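Local coordinates for protein MJ1225 (Methanocaldococcus jannaschii, PDB 3KH5) that probably serves as an archaeal counterpart of the AMPK gamma subunit, binding AMP and ADP through its four CBS repeats, at residues N147-I159 against I266-Y278. Residues are numbered along the deposited sequence; the frame is centred on the assembly and turned at random.
Sequences NEVIDDYITRDVI and IKGIITEKDVLKY. With ADP (adenosine-5'-diphosphate), chain E.
Thr-155 and Ile-269 pair as a single antiparallel, hydrogen-bonded bridge, with Thr-155 N 2.9 Å from Ile-269 O and Ile-269 N 3.0 Å from Thr-155 O; residues 154-156 meet the strand at Gly-268 to Ile-270, and Tyr-153 faces the helix. Glycine suits position 268: its backbone angles disfavour a side chain, and a CB would strike Ile-154 CG2 and Thr-155 O. Val-158 CG2 packs tightly on Gly-268 CA at 3.5 Å. The end of Ile-270 reaches the loop because CG1 lies anti to the backbone N (chi1 -179°), bringing CD1 to 3.8 Å from Tyr-153 CB and close to Ile-150 CB. Tyr-153 lies against the 274-278 backbone, CD1 3.2 Å from Asp-274 O, CE1 beside Tyr-278 and the carbonyl carbon of Lys-277 at the ring's edge. Tyr-153 OH makes a weak hydrogen bond to Glu-148 OE1.

Asp-274 suits the ribose: its carboxylate oxygens each take one hydroxyl, OD1 lying 2.6 Å from ADP O3' and OD2 2.5 Å from ADP O2'. Thr-271 N, on the anti side of OD2, and Lys-277 NZ, in a salt bridge to OD1, steady the carboxylate. An alanine here is likely to leave both ribose hydroxyls without this acceptor and Lys-277 without its counter-charge. Further along the loop, the backbone N and O of Ile-159 pair with adenine N1 and N6, while Ile-269 CG2 packs against the base. Such a nucleotide cleft between paired repeats, with a ribose-binding aspartate on the helix after the strand, is characteristic of CBS domains, as in AMPK gamma.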
loop_
_atom_site.group_PDB
_atom_site.type_symbol
_atom_site.label_atom_id
_atom_site.label_comp_id
_atom_site.label_asym_id
_atom_site.label_seq_id
_atom_site.Cartn_x
_atom_site.Cartn_y
_atom_site.Cartn_z
ATOM N N ASN A 147 6.997 -20.421 -19.455
ATOM C CA ASN A 147 5.744 -20.927 -20.005
ATOM C C ASN A 147 4.611 -20.946 -18.983
ATOM O O ASN A 147 3.444 -21.139 -19.336
ATOM C CB ASN A 147 5.967 -22.309 -20.615
ATOM C CG ASN A 147 7.042 -22.299 -21.688
ATOM O OD1 ASN A 147 6.971 -21.528 -22.648
ATOM N ND2 ASN A 147 8.045 -23.157 -21.533
ATOM N N GLU A 148 4.976 -20.743 -17.720
ATOM C CA GLU A 148 4.031 -20.631 -16.623
ATOM C C GLU A 148 2.991 -19.541 -16.909
ATOM O O GLU A 148 3.343 -18.436 -17.324
ATOM C CB GLU A 148 4.797 -20.300 -15.341
ATOM C CG GLU A 148 4.535 -21.256 -14.193
ATOM C CD GLU A 148 3.093 -21.220 -13.715
ATOM O OE1 GLU A 148 2.691 -22.168 -13.008
ATOM O OE2 GLU A 148 2.356 -20.248 -14.032
ATOM N N VAL A 149 1.717 -19.861 -16.690
ATOM C CA VAL A 149 0.618 -18.939 -16.986
ATOM C C VAL A 149 0.047 -18.336 -15.688
ATOM O O VAL A 149 0.237 -18.905 -14.609
ATOM C CB VAL A 149 -0.458 -19.640 -17.867
ATOM C CG1 VAL A 149 -1.536 -20.331 -17.022
ATOM C CG2 VAL A 149 -1.062 -18.673 -18.852
ATOM N N ILE A 150 -0.636 -17.192 -15.783
ATOM C CA ILE A 150 -1.110 -16.478 -14.580
ATOM C C ILE A 150 -2.393 -17.055 -13.979
ATOM O O ILE A 150 -2.713 -16.794 -12.817
ATOM C CB ILE A 150 -1.306 -14.947 -14.825
ATOM C CG1 ILE A 150 -2.338 -14.681 -15.933
ATOM C CG2 ILE A 150 0.027 -14.275 -15.126
ATOM C CD1 ILE A 150 -3.000 -13.303 -15.864
ATOM N N ASP A 151 -3.107 -17.844 -14.778
ATOM C CA ASP A 151 -4.467 -18.309 -14.468
ATOM C C ASP A 151 -4.737 -18.826 -13.048
ATOM O O ASP A 151 -5.728 -18.428 -12.430
ATOM C CB ASP A 151 -4.909 -19.334 -15.510
ATOM C CG ASP A 151 -4.878 -18.777 -16.924
ATOM O OD1 ASP A 151 -4.188 -17.761 -17.169
ATOM O OD2 ASP A 151 -5.548 -19.361 -17.798
ATOM N N ASP A 152 -3.867 -19.706 -12.546
ATOM C CA ASP A 152 -4.006 -20.301 -11.205
ATOM C C ASP A 152 -3.756 -19.306 -10.078
ATOM O O ASP A 152 -4.061 -19.586 -8.915
ATOM C CB ASP A 152 -3.017 -21.463 -11.024
ATOM C CG ASP A 152 -3.449 -22.737 -11.736
ATOM O OD1 ASP A 152 -4.553 -22.768 -12.322
ATOM O OD2 ASP A 152 -2.672 -23.717 -11.703
ATOM N N TYR A 153 -3.180 -18.156 -10.417
ATOM C CA TYR A 153 -2.745 -17.172 -9.422
ATOM C C TYR A 153 -3.717 -16.006 -9.288
ATOM O O TYR A 153 -3.604 -15.200 -8.364
ATOM C CB TYR A 153 -1.343 -16.655 -9.762
ATOM C CG TYR A 153 -0.327 -17.759 -9.899
ATOM C CD1 TYR A 153 0.455 -18.149 -8.815
ATOM C CD2 TYR A 153 -0.162 -18.430 -11.111
ATOM C CE1 TYR A 153 1.380 -19.173 -8.937
ATOM C CE2 TYR A 153 0.757 -19.454 -11.241
ATOM C CZ TYR A 153 1.525 -19.819 -10.153
ATOM O OH TYR A 153 2.438 -20.835 -10.283
ATOM N N ILE A 154 -4.674 -15.930 -10.207
ATOM C CA ILE A 154 -5.638 -14.835 -10.239
ATOM C C ILE A 154 -6.660 -14.939 -9.107
ATOM O O ILE A 154 -7.206 -16.015 -8.842
ATOM C CB ILE A 154 -6.377 -14.791 -11.596
ATOM C CG1 ILE A 154 -5.376 -14.626 -12.745
ATOM C CG2 ILE A 154 -7.404 -13.648 -11.627
ATOM C CD1 ILE A 154 -5.955 -14.953 -14.113
ATOM N N THR A 155 -6.900 -13.812 -8.439
ATOM C CA THR A 155 -8.002 -13.709 -7.495
ATOM C C THR A 155 -9.271 -13.396 -8.276
ATOM O O THR A 155 -9.381 -12.356 -8.926
ATOM C CB THR A 155 -7.724 -12.675 -6.385
ATOM O OG1 THR A 155 -6.607 -13.122 -5.598
ATOM C CG2 THR A 155 -8.935 -12.518 -5.472
ATOM N N ARG A 156 -10.216 -14.324 -8.204
ATOM C CA ARG A 156 -11.412 -14.287 -9.025
ATOM C C ARG A 156 -12.492 -13.350 -8.468
ATOM O O ARG A 156 -13.131 -12.614 -9.229
ATOM C CB ARG A 156 -11.929 -15.733 -9.240
ATOM C CG ARG A 156 -13.404 -15.863 -9.640
ATOM C CD ARG A 156 -14.327 -15.783 -8.423
ATOM N NE ARG A 156 -14.949 -17.070 -8.072
ATOM C CZ ARG A 156 -14.795 -17.707 -6.910
ATOM N NH1 ARG A 156 -14.026 -17.201 -5.950
ATOM N NH2 ARG A 156 -15.411 -18.869 -6.710
ATOM N N ASP A 157 -12.702 -13.384 -7.152
ATOM C CA ASP A 157 -13.707 -12.514 -6.538
ATOM C C ASP A 157 -13.086 -11.159 -6.233
ATOM O O ASP A 157 -12.330 -11.014 -5.271
ATOM C CB ASP A 157 -14.301 -13.151 -5.274
ATOM C CG ASP A 157 -15.342 -14.227 -5.587
ATOM O OD1 ASP A 157 -15.863 -14.279 -6.744
ATOM O OD2 ASP A 157 -15.652 -15.020 -4.662
ATOM N N VAL A 158 -13.406 -10.178 -7.072
ATOM C CA VAL A 158 -12.796 -8.853 -6.990
ATOM C C VAL A 158 -13.684 -7.865 -6.243
ATOM O O VAL A 158 -14.875 -7.727 -6.540
ATOM C CB VAL A 158 -12.469 -8.274 -8.393
ATOM C CG1 VAL A 158 -11.482 -7.114 -8.283
ATOM C CG2 VAL A 158 -11.911 -9.349 -9.305
ATOM N N ILE A 159 -13.083 -7.194 -5.266
ATOM C CA ILE A 159 -13.692 -6.044 -4.608
ATOM C C ILE A 159 -13.341 -4.788 -5.400
ATOM O O ILE A 159 -12.186 -4.571 -5.786
ATOM C CB ILE A 159 -13.222 -5.919 -3.144
ATOM C CG1 ILE A 159 -13.553 -7.197 -2.352
ATOM C CG2 ILE A 159 -13.804 -4.668 -2.486
ATOM C CD1 ILE A 159 -15.036 -7.357 -1.927
ATOM N N ILE A 266 -14.185 -7.606 -16.116
ATOM C CA ILE A 266 -13.207 -8.015 -15.110
ATOM C C ILE A 266 -13.291 -9.507 -14.844
ATOM O O ILE A 266 -14.355 -10.023 -14.482
ATOM C CB ILE A 266 -13.448 -7.292 -13.765
ATOM C CG1 ILE A 266 -13.773 -5.815 -13.992
ATOM C CG2 ILE A 266 -12.243 -7.473 -12.820
ATOM C CD1 ILE A 266 -12.666 -5.034 -14.667
ATOM N N LYS A 267 -12.162 -10.190 -15.007
ATOM C CA LYS A 267 -12.080 -11.621 -14.723
ATOM C C LYS A 267 -11.395 -11.910 -13.392
ATOM O O LYS A 267 -11.424 -13.048 -12.904
ATOM C CB LYS A 267 -11.333 -12.351 -15.845
ATOM C CG LYS A 267 -11.814 -12.037 -17.268
ATOM C CD LYS A 267 -13.315 -12.299 -17.476
ATOM C CE LYS A 267 -13.720 -13.747 -17.188
ATOM N NZ LYS A 267 -12.824 -14.763 -17.846
ATOM N N GLY A 268 -10.775 -10.889 -12.812
ATOM C CA GLY A 268 -9.991 -11.072 -11.601
ATOM C C GLY A 268 -8.994 -9.954 -11.400
ATOM O O GLY A 268 -9.097 -8.892 -12.019
ATOM N N ILE A 269 -8.041 -10.191 -10.510
ATOM C CA ILE A 269 -6.968 -9.250 -10.235
ATOM C C ILE A 269 -5.791 -10.125 -9.843
ATOM O O ILE A 269 -5.979 -11.222 -9.306
ATOM C CB ILE A 269 -7.367 -8.231 -9.115
ATOM C CG1 ILE A 269 -6.309 -7.127 -8.946
ATOM C CG2 ILE A 269 -7.683 -8.945 -7.787
ATOM C CD1 ILE A 269 -6.761 -5.944 -8.085
ATOM N N ILE A 270 -4.582 -9.677 -10.151
ATOM C CA ILE A 270 -3.382 -10.395 -9.743
ATOM C C ILE A 270 -2.401 -9.399 -9.138
ATOM O O ILE A 270 -2.225 -8.296 -9.657
ATOM C CB ILE A 270 -2.765 -11.201 -10.919
ATOM C CG1 ILE A 270 -1.508 -11.963 -10.469
ATOM C CG2 ILE A 270 -2.504 -10.293 -12.137
ATOM C CD1 ILE A 270 -1.157 -13.160 -11.340
ATOM N N THR A 271 -1.784 -9.780 -8.026
ATOM C CA THR A 271 -0.885 -8.876 -7.339
ATOM C C THR A 271 0.445 -9.555 -7.095
ATOM O O THR A 271 0.604 -10.757 -7.344
ATOM C CB THR A 271 -1.461 -8.399 -5.981
ATOM O OG1 THR A 271 -1.442 -9.482 -5.040
ATOM C CG2 THR A 271 -2.886 -7.858 -6.127
ATOM N N GLU A 272 1.394 -8.781 -6.584
ATOM C CA GLU A 272 2.706 -9.291 -6.221
ATOM C C GLU A 272 2.645 -10.457 -5.244
ATOM O O GLU A 272 3.461 -11.373 -5.338
ATOM C CB GLU A 272 3.564 -8.175 -5.637
ATOM C CG GLU A 272 4.012 -7.167 -6.673
ATOM C CD GLU A 272 4.767 -5.999 -6.073
ATOM O OE1 GLU A 272 4.324 -5.452 -5.040
ATOM O OE2 GLU A 272 5.801 -5.616 -6.653
ATOM N N LYS A 273 1.693 -10.431 -4.307
ATOM C CA LYS A 273 1.548 -11.548 -3.371
ATOM C C LYS A 273 1.166 -12.823 -4.115
ATOM O O LYS A 273 1.674 -13.902 -3.802
ATOM C CB LYS A 273 0.535 -11.256 -2.259
ATOM C CG LYS A 273 0.667 -12.213 -1.061
ATOM C CD LYS A 273 -0.403 -11.990 0.006
ATOM C CE LYS A 273 -0.367 -10.575 0.581
ATOM N NZ LYS A 273 0.953 -10.222 1.173
ATOM N N ASP A 274 0.281 -12.689 -5.103
ATOM C CA ASP A 274 -0.130 -13.813 -5.948
ATOM C C ASP A 274 1.018 -14.388 -6.761
ATOM O O ASP A 274 1.117 -15.605 -6.920
ATOM C CB ASP A 274 -1.218 -13.385 -6.925
ATOM C CG ASP A 274 -2.494 -12.987 -6.236
ATOM O OD1 ASP A 274 -2.878 -13.657 -5.254
ATOM O OD2 ASP A 274 -3.119 -12.008 -6.691
ATOM N N VAL A 275 1.852 -13.503 -7.309
ATOM C CA VAL A 275 3.050 -13.911 -8.045
ATOM C C VAL A 275 3.930 -14.777 -7.156
ATOM O O VAL A 275 4.426 -15.817 -7.592
ATOM C CB VAL A 275 3.859 -12.691 -8.578
ATOM C CG1 VAL A 275 5.212 -13.124 -9.141
ATOM C CG2 VAL A 275 3.066 -11.947 -9.638
ATOM N N LEU A 276 4.101 -14.359 -5.904
ATOM C CA LEU A 276 4.942 -15.095 -4.973
ATOM C C LEU A 276 4.407 -16.486 -4.616
ATOM O O LEU A 276 5.147 -17.305 -4.068
ATOM C CB LEU A 276 5.228 -14.272 -3.710
ATOM C CG LEU A 276 6.246 -13.124 -3.773
ATOM C CD1 LEU A 276 6.307 -12.437 -2.418
ATOM C CD2 LEU A 276 7.632 -13.614 -4.179
ATOM N N LYS A 277 3.143 -16.766 -4.936
ATOM C CA LYS A 277 2.591 -18.108 -4.714
ATOM C C LYS A 277 3.224 -19.156 -5.636
ATOM O O LYS A 277 3.113 -20.358 -5.378
ATOM C CB LYS A 277 1.069 -18.118 -4.853
ATOM C CG LYS A 277 0.334 -17.345 -3.773
ATOM C CD LYS A 277 -1.108 -17.121 -4.196
ATOM C CE LYS A 277 -1.885 -16.314 -3.170
ATOM N NZ LYS A 277 -3.277 -16.034 -3.634
ATOM N N TYR A 278 3.885 -18.689 -6.703
ATOM C CA TYR A 278 4.712 -19.550 -7.558
ATOM C C TYR A 278 5.792 -20.247 -6.739
ATOM O O TYR A 278 6.094 -21.416 -6.980
ATOM C CB TYR A 278 5.360 -18.755 -8.704
ATOM C CG TYR A 278 6.147 -19.599 -9.701
ATOM C CD1 TYR A 278 5.497 -20.299 -10.717
ATOM C CD2 TYR A 278 7.539 -19.691 -9.631
ATOM C CE1 TYR A 278 6.207 -21.072 -11.630
ATOM C CE2 TYR A 278 8.261 -20.464 -10.546
ATOM C CZ TYR A 278 7.585 -21.149 -11.543
ATOM O OH TYR A 278 8.281 -21.914 -12.450
HETATM P PB ADP E . -3.082 -4.956 -2.538
HETATM O O1B ADP E . -1.795 -4.529 -3.146
HETATM O O2B ADP E . -4.386 -4.329 -3.328
HETATM O O3B ADP E . -3.259 -4.502 -0.994
HETATM P PA ADP E . -2.452 -7.655 -1.757
HETATM O O1A ADP E . -1.165 -8.118 -2.330
HETATM O O2A ADP E . -2.346 -7.109 -0.243
HETATM O O3A ADP E . -3.222 -6.544 -2.646
HETATM O "O5'" ADP E . -3.562 -8.792 -1.852
HETATM C "C5'" ADP E . -3.550 -10.004 -1.074
HETATM C "C4'" ADP E . -4.544 -10.971 -1.772
HETATM O "O4'" ADP E . -5.814 -10.260 -1.938
HETATM C "C3'" ADP E . -4.076 -11.385 -3.180
HETATM O "O3'" ADP E . -4.483 -12.732 -3.442
HETATM C "C2'" ADP E . -4.813 -10.414 -4.109
HETATM O "O2'" ADP E . -5.062 -11.002 -5.398
HETATM C "C1'" ADP E . -6.129 -10.156 -3.357
HETATM N N9 ADP E . -6.683 -8.801 -3.707
HETATM C C8 ADP E . -6.006 -7.653 -3.825
HETATM N N7 ADP E . -6.840 -6.666 -4.159
HETATM C C5 ADP E . -8.057 -7.179 -4.261
HETATM C C6 ADP E . -9.305 -6.645 -4.573
HETATM N N6 ADP E . -9.445 -5.349 -4.854
HETATM N N1 ADP E . -10.369 -7.464 -4.584
HETATM C C2 ADP E . -10.238 -8.758 -4.308
HETATM N N3 ADP E . -9.061 -9.294 -4.004
HETATM C C4 ADP E . -7.957 -8.533 -3.973
HETATM O O HOH W 1 -5.229 -15.694 -6.195
#